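Thioredoxin reductase (Streptomyces clavuligerus, PDB 4NTD) is an FAD-dependent oxidoreductase of the thioredoxin reductase family that forms disulfide bonds in natural products, probably that of holomycin. Local coordinates at residues 107-112 / 118-123; 173-178 / 189-194. All coordinates share one frame; numbering follows the deposited sequence. Where two conformers were deposited one is given.

Contact 1 of 2, residues 107-112 / 118-123; sequences DDVERE and PRFTVR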
ATOM      1  N   ASP A 107      18.895  17.397   8.135  1.00 21.11           N
ATOM      2  CA  ASP A 107      18.718  17.824   9.523  1.00 23.12           C
ATOM      3  C   ASP A 107      17.796  19.037   9.692  1.00 21.56           C
ATOM      4  O   ASP A 107      17.529  19.446  10.819  1.00 24.03           O
ATOM      5  CB  ASP A 107      20.075  18.053  10.202  1.00 28.53           C
ATOM      6  CG  ASP A 107      20.752  19.332   9.765  1.00 28.78           C
ATOM      7  OD1 ASP A 107      20.468  19.834   8.658  1.00 31.57           O
ATOM      8  OD2 ASP A 107      21.587  19.836  10.545  1.00 35.11           O
ATOM      9  N   ASP A 108      17.296  19.596   8.590  1.00 21.65           N
ATOM     10  CA  ASP A 108      16.314  20.680   8.669  1.00 22.15           C
ATOM     11  C   ASP A 108      15.502  20.818   7.383  1.00 21.19           C
ATOM     12  O   ASP A 108      16.032  20.651   6.283  1.00 21.41           O
ATOM     13  CB  ASP A 108      17.006  22.014   8.982  1.00 24.72           C
ATOM     14  CG  ASP A 108      16.021  23.131   9.289  1.00 30.62           C
ATOM     15  OD1 ASP A 108      15.056  22.895  10.045  1.00 33.39           O
ATOM     16  OD2 ASP A 108      16.215  24.253   8.781  1.00 36.09           O
ATOM     17  N   VAL A 109      14.213  21.111   7.543  1.00 21.04           N
ATOM     18  CA  VAL A 109      13.341  21.495   6.434  1.00 20.87           C
ATOM     19  C   VAL A 109      12.569  22.745   6.863  1.00 22.30           C
ATOM     20  O   VAL A 109      11.901  22.737   7.896  1.00 22.87           O
ATOM     21  CB  VAL A 109      12.344  20.376   6.062  1.00 20.33           C
ATOM     22  CG1 VAL A 109      11.501  20.785   4.859  1.00 21.26           C
ATOM     23  CG2 VAL A 109      13.080  19.075   5.771  1.00 20.78           C
ATOM     24  N   GLU A 110      12.679  23.814   6.073  1.00 23.30           N
ATOM     25  CA  GLU A 110      12.026  25.089   6.378  1.00 25.03           C
ATOM     26  C   GLU A 110      11.058  25.475   5.266  1.00 25.31           C
ATOM     27  O   GLU A 110      11.402  25.407   4.087  1.00 24.08           O
ATOM     28  CB  GLU A 110      13.072  26.192   6.557  1.00 29.29           C
ATOM     29  CG  GLU A 110      12.495  27.548   6.945  1.00 35.54           C
ATOM     30  CD  GLU A 110      13.561  28.569   7.304  1.00 55.17           C
ATOM     31  OE1 GLU A 110      13.211  29.597   7.922  1.00 60.39           O
ATOM     32  OE2 GLU A 110      14.747  28.350   6.973  1.00 52.13           O
ATOM     33  N   ARG A 111       9.857  25.899   5.652  1.00 27.78           N
ATOM     34  CA  ARG A 111       8.814  26.263   4.695  1.00 31.65           C
ATOM     35  C   ARG A 111       8.898  27.735   4.296  1.00 31.56           C
ATOM     36  O   ARG A 111       9.157  28.598   5.140  1.00 34.46           O
ATOM     37  CB  ARG A 111       7.435  25.969   5.289  1.00 48.32           C
ATOM     38  CG  ARG A 111       6.287  26.183   4.315  1.00 47.34           C
ATOM     39  CD  ARG A 111       5.110  25.286   4.638  1.00 51.98           C
ATOM     40  NE  ARG A 111       4.476  25.596   5.921  1.00 57.80           N
ATOM     41  CZ  ARG A 111       3.352  26.298   6.084  1.00 48.22           C
ATOM     42  NH1 ARG A 111       2.884  26.499   7.312  1.00 55.96           N
ATOM     43  NH2 ARG A 111       2.686  26.801   5.046  1.00 48.60           N
ATOM     44  N   GLU A 112       8.682  27.999   3.003  1.00 34.39           N
ATOM     45  CA  GLU A 112       8.661  29.358   2.461  0.50 37.88           C
ATOM     46  C   GLU A 112       7.392  29.553   1.623  1.00 40.56           C
ATOM     47  O   GLU A 112       6.680  28.592   1.328  1.00 40.47           O
ATOM     48  CB  GLU A 112       9.903  29.623   1.590  0.50 40.97           C
ATOM     49  CG  GLU A 112      11.160  28.837   1.958  0.50 48.65           C
ATOM     50  CD  GLU A 112      11.931  29.439   3.121  0.50 42.59           C
ATOM     51  OE1 GLU A 112      11.557  30.537   3.585  0.50 43.50           O
ATOM     52  OE2 GLU A 112      12.918  28.813   3.565  0.50 49.50           O
ATOM     53  N   PRO A 118       3.433  26.523  -1.892  1.00 30.33           N
ATOM     54  CA  PRO A 118       4.503  26.179  -0.951  1.00 27.86           C
ATOM     55  C   PRO A 118       5.867  25.991  -1.611  1.00 24.77           C
ATOM     56  O   PRO A 118       5.952  25.597  -2.772  1.00 24.46           O
ATOM     57  CB  PRO A 118       4.042  24.849  -0.334  1.00 31.98           C
ATOM     58  CG  PRO A 118       2.619  24.671  -0.716  1.00 32.35           C
ATOM     59  CD  PRO A 118       2.359  25.513  -1.923  1.00 31.72           C
ATOM     60  N   ARG A 119       6.914  26.290  -0.851  1.00 23.47           N
ATOM     61  CA  ARG A 119       8.291  25.996  -1.231  1.00 23.18           C
ATOM     62  C   ARG A 119       9.032  25.634   0.052  1.00 21.71           C
ATOM     63  O   ARG A 119       8.624  26.046   1.141  1.00 23.58           O
ATOM     64  CB  ARG A 119       8.928  27.206  -1.924  1.00 32.41           C
ATOM     65  CG  ARG A 119      10.432  27.098  -2.158  1.00 40.57           C
ATOM     66  CD  ARG A 119      10.895  28.020  -3.278  1.00 50.25           C
ATOM     67  NE  ARG A 119      10.302  27.644  -4.561  1.00 51.67           N
ATOM     68  CZ  ARG A 119      10.803  26.754  -5.419  1.00 42.89           C
ATOM     69  NH1 ARG A 119      11.945  26.112  -5.173  1.00 39.03           N
ATOM     70  NH2 ARG A 119      10.151  26.504  -6.549  1.00 41.52           N
ATOM     71  N   PHE A 120      10.096  24.842  -0.071  1.00 20.81           N
ATOM     72  CA  PHE A 120      10.862  24.390   1.089  1.00 20.19           C
ATOM     73  C   PHE A 120      12.361  24.452   0.841  1.00 20.03           C
ATOM     74  O   PHE A 120      12.818  24.260  -0.285  1.00 20.89           O
ATOM     75  CB  PHE A 120      10.480  22.951   1.453  1.00 20.30           C
ATOM     76  CG  PHE A 120       9.012  22.763   1.694  1.00 20.13           C
ATOM     77  CD1 PHE A 120       8.489  22.862   2.972  1.00 21.36           C
ATOM     78  CD2 PHE A 120       8.152  22.505   0.636  1.00 20.35           C
ATOM     79  CE1 PHE A 120       7.134  22.700   3.197  1.00 21.24           C
ATOM     80  CE2 PHE A 120       6.795  22.348   0.851  1.00 21.03           C
ATOM     81  CZ  PHE A 120       6.285  22.443   2.134  1.00 21.35           C
ATOM     82  N   THR A 121      13.114  24.729   1.903  1.00 20.63           N
ATOM     83  CA  THR A 121      14.562  24.580   1.891  1.00 21.22           C
ATOM     84  C   THR A 121      14.914  23.347   2.712  1.00 20.77           C
ATOM     85  O   THR A 121      14.567  23.261   3.890  1.00 22.09           O
ATOM     86  CB  THR A 121      15.273  25.813   2.479  1.00 23.62           C
ATOM     87  OG1 THR A 121      14.913  26.979   1.728  1.00 25.76           O
ATOM     88  CG2 THR A 121      16.789  25.639   2.427  1.00 24.72           C
ATOM     89  N   VAL A 122      15.591  22.394   2.074  1.00 20.00           N
ATOM     90  CA  VAL A 122      16.032  21.162   2.723  1.00 19.73           C
ATOM     91  C   VAL A 122      17.534  21.278   2.961  1.00 20.37           C
ATOM     92  O   VAL A 122      18.287  21.529   2.022  1.00 21.36           O
ATOM     93  CB  VAL A 122      15.722  19.935   1.843  1.00 20.35           C
ATOM     94  CG1 VAL A 122      16.255  18.658   2.480  1.00 20.24           C
ATOM     95  CG2 VAL A 122      14.222  19.825   1.603  1.00 20.84           C
ATOM     96  N   ARG A 123      17.953  21.099   4.213  1.00 20.00           N
ATOM     97  CA  ARG A 123      19.355  21.263   4.600  0.50 19.61           C
ATOM     98  C   ARG A 123      19.926  19.949   5.131  1.00 19.64           C
ATOM     99  O   ARG A 123      19.302  19.277   5.955  1.00 20.40           O
ATOM    100  CB  ARG A 123      19.492  22.371   5.653  0.50 19.84           C
ATOM    101  CG  ARG A 123      18.991  23.732   5.180  0.50 20.65           C
ATOM    102  CD  ARG A 123      19.172  24.823   6.227  0.50 22.19           C
ATOM    103  NE  ARG A 123      18.726  26.124   5.731  0.50 24.91           N
ATOM    104  CZ  ARG A 123      17.586  26.714   6.077  0.50 28.88           C
ATOM    105  NH1 ARG A 123      16.765  26.129   6.938  0.50 32.29           N
ATOM    106  NH2 ARG A 123      17.267  27.896   5.567  0.50 33.43           N
TER

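Contact 2 of 2, residues 173-178 / 189-194; sequences QPLGVL and LLLRQW. With GSH (glutathione), chain B.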
ATOM      1  N   GLN A 173       8.452 -23.945  16.721  1.00 20.49           N
ATOM      2  CA  GLN A 173       9.686 -23.954  17.507  1.00 21.20           C
ATOM      3  C   GLN A 173       9.430 -23.436  18.924  1.00 20.62           C
ATOM      4  O   GLN A 173       8.390 -22.832  19.184  1.00 19.94           O
ATOM      5  CB  GLN A 173      10.768 -23.115  16.828  1.00 23.31           C
ATOM      6  CG  GLN A 173      11.217 -23.670  15.486  1.00 25.94           C
ATOM      7  CD  GLN A 173      12.391 -22.911  14.892  1.00 31.97           C
ATOM      8  OE1 GLN A 173      13.135 -22.232  15.602  1.00 34.61           O
ATOM      9  NE2 GLN A 173      12.566 -23.029  13.579  1.00 35.03           N
ATOM     10  N   PRO A 174      10.377 -23.681  19.852  1.00 19.71           N
ATOM     11  CA  PRO A 174      10.241 -23.123  21.200  1.00 18.91           C
ATOM     12  C   PRO A 174      10.522 -21.619  21.216  1.00 18.09           C
ATOM     13  O   PRO A 174      11.681 -21.200  21.135  1.00 19.58           O
ATOM     14  CB  PRO A 174      11.281 -23.905  22.025  1.00 20.87           C
ATOM     15  CG  PRO A 174      11.717 -25.042  21.164  1.00 23.20           C
ATOM     16  CD  PRO A 174      11.536 -24.584  19.752  1.00 22.09           C
ATOM     17  N   LEU A 175       9.457 -20.826  21.308  1.00 17.16           N
ATOM     18  CA  LEU A 175       9.552 -19.369  21.242  1.00 17.35           C
ATOM     19  C   LEU A 175       9.442 -18.751  22.629  1.00 17.75           C
ATOM     20  O   LEU A 175       8.693 -19.238  23.476  1.00 18.01           O
ATOM     21  CB  LEU A 175       8.441 -18.798  20.357  1.00 17.54           C
ATOM     22  CG  LEU A 175       8.203 -19.471  19.005  1.00 17.93           C
ATOM     23  CD1 LEU A 175       7.112 -18.734  18.243  1.00 18.23           C
ATOM     24  CD2 LEU A 175       9.482 -19.541  18.185  1.00 18.65           C
ATOM     25  N   GLY A 176      10.190 -17.675  22.852  1.00 18.66           N
ATOM     26  CA  GLY A 176      10.097 -16.909  24.092  1.00 18.56           C
ATOM     27  C   GLY A 176       9.690 -15.474  23.819  1.00 18.11           C
ATOM     28  O   GLY A 176       9.914 -14.956  22.723  1.00 19.05           O
ATOM     29  N   VAL A 177       9.076 -14.840  24.815  1.00 17.81           N
ATOM     30  CA  VAL A 177       8.753 -13.415  24.768  1.00 18.25           C
ATOM     31  C   VAL A 177       9.254 -12.761  26.052  1.00 19.28           C
ATOM     32  O   VAL A 177       8.942 -13.232  27.143  1.00 19.47           O
ATOM     33  CB  VAL A 177       7.235 -13.174  24.643  1.00 19.23           C
ATOM     34  CG1 VAL A 177       6.930 -11.682  24.571  1.00 19.45           C
ATOM     35  CG2 VAL A 177       6.680 -13.896  23.422  1.00 19.97           C
ATOM     36  N   LEU A 178      10.029 -11.685  25.924  1.00 18.95           N
ATOM     37  CA  LEU A 178      10.527 -10.965  27.100  1.00 19.43           C
ATOM     38  C   LEU A 178       9.514  -9.919  27.552  1.00 20.48           C
ATOM     39  O   LEU A 178       8.978  -9.173  26.733  1.00 20.81           O
ATOM     40  CB  LEU A 178      11.866 -10.283  26.804  1.00 19.88           C
ATOM     41  CG  LEU A 178      12.986 -11.151  26.225  1.00 20.84           C
ATOM     42  CD1 LEU A 178      14.263 -10.334  26.108  1.00 22.19           C
ATOM     43  CD2 LEU A 178      13.227 -12.392  27.071  1.00 22.12           C
ATOM     44  N   LEU A 189       0.386 -13.960  23.030  1.00 16.88           N
ATOM     45  CA  LEU A 189      -0.877 -14.517  22.547  1.00 17.07           C
ATOM     46  C   LEU A 189      -0.909 -14.561  21.016  1.00 17.55           C
ATOM     47  O   LEU A 189      -1.400 -15.524  20.429  1.00 18.03           O
ATOM     48  CB  LEU A 189      -2.063 -13.711  23.087  1.00 18.25           C
ATOM     49  CG  LEU A 189      -2.234 -13.718  24.611  1.00 20.42           C
ATOM     50  CD1 LEU A 189      -3.263 -12.683  25.038  1.00 21.93           C
ATOM     51  CD2 LEU A 189      -2.614 -15.103  25.114  1.00 20.84           C
ATOM     52  N   LEU A 190      -0.371 -13.523  20.382  1.00 17.61           N
ATOM     53  CA  LEU A 190      -0.241 -13.477  18.924  1.00 17.35           C
ATOM     54  C   LEU A 190       0.680 -14.585  18.401  1.00 16.82           C
ATOM     55  O   LEU A 190       0.349 -15.271  17.433  1.00 17.05           O
ATOM     56  CB  LEU A 190       0.272 -12.098  18.487  1.00 17.43           C
ATOM     57  CG  LEU A 190       0.597 -11.851  17.010  1.00 19.58           C
ATOM     58  CD1 LEU A 190      -0.605 -12.126  16.118  1.00 21.62           C
ATOM     59  CD2 LEU A 190       1.082 -10.421  16.831  1.00 22.03           C
ATOM     60  N   LEU A 191       1.824 -14.771  19.058  1.00 17.58           N
ATOM     61  CA  LEU A 191       2.805 -15.777  18.635  1.00 17.64           C
ATOM     62  C   LEU A 191       2.309 -17.221  18.766  1.00 17.56           C
ATOM     63  O   LEU A 191       2.819 -18.113  18.083  1.00 17.60           O
ATOM     64  CB  LEU A 191       4.125 -15.595  19.391  1.00 18.41           C
ATOM     65  CG  LEU A 191       4.961 -14.412  18.898  1.00 20.10           C
ATOM     66  CD1 LEU A 191       5.986 -13.993  19.941  1.00 22.38           C
ATOM     67  CD2 LEU A 191       5.654 -14.752  17.586  1.00 20.01           C
ATOM     68  N   ARG A 192       1.310 -17.450  19.620  1.00 18.30           N
ATOM     69  CA  ARG A 192       0.693 -18.780  19.739  1.00 19.43           C
ATOM     70  C   ARG A 192       0.026 -19.251  18.445  1.00 18.83           C
ATOM     71  O   ARG A 192      -0.247 -20.440  18.286  1.00 20.29           O
ATOM     72  CB  ARG A 192      -0.317 -18.831  20.894  1.00 20.39           C
ATOM     73  CG  ARG A 192       0.295 -19.218  22.228  1.00 22.02           C
ATOM     74  CD  ARG A 192       0.668 -20.696  22.290  1.00 22.79           C
ATOM     75  NE  ARG A 192      -0.480 -21.579  22.526  1.00 23.68           N
ATOM     76  CZ  ARG A 192      -1.082 -22.350  21.616  1.00 23.71           C
ATOM     77  NH1 ARG A 192      -0.688 -22.377  20.344  1.00 24.05           N
ATOM     78  NH2 ARG A 192      -2.109 -23.108  21.987  1.00 27.65           N
ATOM     79  N   GLN A 193      -0.243 -18.320  17.532  1.00 18.41           N
ATOM     80  CA  GLN A 193      -0.740 -18.667  16.204  1.00 18.82           C
ATOM     81  C   GLN A 193       0.321 -19.400  15.359  1.00 18.46           C
ATOM     82  O   GLN A 193      -0.028 -20.120  14.423  1.00 20.30           O
ATOM     83  CB  GLN A 193      -1.249 -17.401  15.494  1.00 19.47           C
ATOM     84  CG  GLN A 193      -1.776 -17.594  14.079  1.00 19.65           C
ATOM     85  CD  GLN A 193      -2.863 -18.651  13.972  1.00 20.42           C
ATOM     86  OE1 GLN A 193      -3.569 -18.938  14.939  1.00 21.08           O
ATOM     87  NE2 GLN A 193      -3.007 -19.229  12.785  1.00 20.07           N
ATOM     88  N   TRP A 194       1.601 -19.236  15.703  1.00 17.64           N
ATOM     89  CA  TRP A 194       2.700 -19.880  14.969  1.00 17.65           C
ATOM     90  C   TRP A 194       3.352 -21.082  15.673  1.00 18.01           C
ATOM     91  O   TRP A 194       4.038 -21.871  15.024  1.00 18.91           O
ATOM     92  CB  TRP A 194       3.780 -18.848  14.633  1.00 16.98           C
ATOM     93  CG  TRP A 194       3.421 -17.936  13.494  1.00 16.48           C
ATOM     94  CD1 TRP A 194       3.688 -18.139  12.172  1.00 16.63           C
ATOM     95  CD2 TRP A 194       2.742 -16.678  13.579  1.00 16.22           C
ATOM     96  NE1 TRP A 194       3.219 -17.083  11.426  1.00 16.51           N
ATOM     97  CE2 TRP A 194       2.632 -16.173  12.266  1.00 15.88           C
ATOM     98  CE3 TRP A 194       2.211 -15.929  14.637  1.00 16.31           C
ATOM     99  CZ2 TRP A 194       2.018 -14.949  11.981  1.00 16.40           C
ATOM    100  CZ3 TRP A 194       1.597 -14.715  14.354  1.00 16.41           C
ATOM    101  CH2 TRP A 194       1.505 -14.238  13.035  1.00 16.24           C
TER
HETATM  102  N1  GSH B 401       1.095  -3.463  15.805  0.50 39.28           N
HETATM  103  CA1 GSH B 401       0.518  -4.608  16.512  0.50 27.52           C
HETATM  104  C1  GSH B 401      -0.587  -4.074  17.444  0.50 37.43           C
HETATM  105  O11 GSH B 401      -0.210  -3.620  18.553  0.50 38.41           O
HETATM  106  O12 GSH B 401      -1.776  -4.132  17.040  0.50 44.58           O
HETATM  107  CB1 GSH B 401       1.530  -5.285  17.405  0.50 32.71           C
HETATM  108  CG1 GSH B 401       1.727  -6.759  17.052  0.50 34.20           C
HETATM  109  CD1 GSH B 401       2.423  -6.851  15.697  0.50 35.40           C
HETATM  110  OE1 GSH B 401       1.803  -7.131  14.673  0.50 39.91           O
HETATM  111  N2  GSH B 401       3.750  -6.720  15.773  0.50 32.87           N
HETATM  112  CA2 GSH B 401       4.626  -6.749  14.597  0.50 32.56           C
HETATM  113  C2  GSH B 401       4.631  -5.394  14.025  0.50 31.67           C
HETATM  114  O2  GSH B 401       4.199  -4.396  14.603  0.50 38.09           O
HETATM  115  CB2 GSH B 401       4.001  -7.405  13.365  0.50 15.35           C
HETATM  116  SG2 GSH B 401       4.894  -8.703  12.420  0.50 22.85           S
HETATM  117  N3  GSH B 401       5.017  -5.487  12.766  0.50 24.78           N
HETATM  118  CA3 GSH B 401       4.912  -4.386  11.908  0.50 20.69           C
HETATM  119  C3  GSH B 401       6.237  -3.830  11.320  0.50 24.32           C
HETATM  120  O31 GSH B 401       7.389  -4.557  11.426  0.50 21.66           O
HETATM  121  O32 GSH B 401       6.237  -2.705  10.670  0.50 19.57           O

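Contact 1 of 2, residues 107-112 / 118-123
Arg123, in one of its two modelled conformers, reaches across the hairpin to two acids of strand 106-112. Its NH1 forms a salt bridge with Asp108 OD2 at 2.7 Å, meeting the oxygen nearly along its C-O bond, with carboxylate and guanidinium almost coplanar (12° apart). Glu110 comes in at another part of the same edge: OE2 takes NH2 at 2.9 Å and NH1 at 3.0 Å, its carboxylate turned 59° from the guanidinium. CG2 of Thr121 lies over the rim of one face of that group. The arginine chain stays extended from CG to NE, which lifts the guanidinium off the sheet and back over towards Glu110.

Beneath this network runs an antiparallel ladder. Thr121 and Glu110 exchange two bonds, N to O, each 2.9 Å, and Glu112 N donates to Arg119 O at 2.7 Å. At the other end Asp107 and Asp108 both face Arg123, a classic beta bulge; Asp107 N gives the stronger bond to Arg123 O, Asp108 N a weak one.

The opposite face is mostly apolar. Val109 CG1 sits 4.1 Å from Phe120 CD1, and the aliphatic part of Arg111 runs alongside the same ring, CD 3.6 Å from CE1, before its NH2 pairs with Asp115. Val109 and Phe120 also rest on Val135 of strand 134-137, while Val122 meets Val34 of strand 31-36.

The hairpin is thus two-sided: its mostly apolar face closes over the parallel sheet of the FAD-binding domain, and its charged face carries acids and arginine that probably offset one another's charge.

Contact 2 of 2, residues 173-178 / 189-194
Leu191, on helix 184-191, faces Leu175 of strand 175-178 with their CA atoms 8.1 Å apart, a spacing that leaves the gap to side chains alone. Leu191 reaches across it with its two methyls, each to a different neighbour. CD1 presses on Val177 CG2 at 3.6 Å, the two side chains meeting at a slant. CD2 lies a looser 4.3 Å from Leu175 CD1. Leu175 and Val177 both direct their CB atoms at the helix; Gly176 between them presents no side chain. In Val177, CG2 is the methyl anti to the carbonyl carbon, and this rotation brings it to Leu191. The contact is wholly apolar and buried.

Strand 175-178, helix 184-191 and strand 198-201 form a beta-alpha-beta unit of the second, Rossmann-like parallel sheet, the part that in thioredoxin reductases corresponds to the NADPH domain. Strand 175-178 runs between strands 252-254 and 198-201, and Leu191 also touches Phe254 on the former and Pro163 of helix 163-166.

One residue back, the helix turns another side to the ligand. Leu190 has CG anti to its own N (chi1 175°), and its CD2 packs 3.7 Å from CG1 in the gamma-glutamyl arm of glutathione. Its other methyl, CD1, lies in the plane of the Trp194 ring, at the edge. Further on, Gln193 N bonds to Leu190 O at 3.1 Å and Trp194 N to Leu191 O at 2.9 Å. Trp194 NE1 then donates to Arg51 O of the second subunit, and Gln193 NE2 to Ala52 O of that subunit, while His321 of the same neighbouring chain is hydrogen-bonded to the glutathione.

How the contacts relate
The two contacts lie on opposite sides of the chain's centre, about 45 Å apart between centres, and share no strand or helix. Contact 1 pairs neighbouring strands of a small antiparallel sheet, so backbone bonds do most of the joining; it is only partly buried, with ion pairs on one face and packing on the other. Contact 2 sets a helix against a strand of a parallel sheet, is fully buried and relies on a few methyl groups. Their surroundings differ too: 107-112/118-123 is touched by no other protein chain and lies near the FAD, whereas 189-194 borders both the glutathione site and the second subunit.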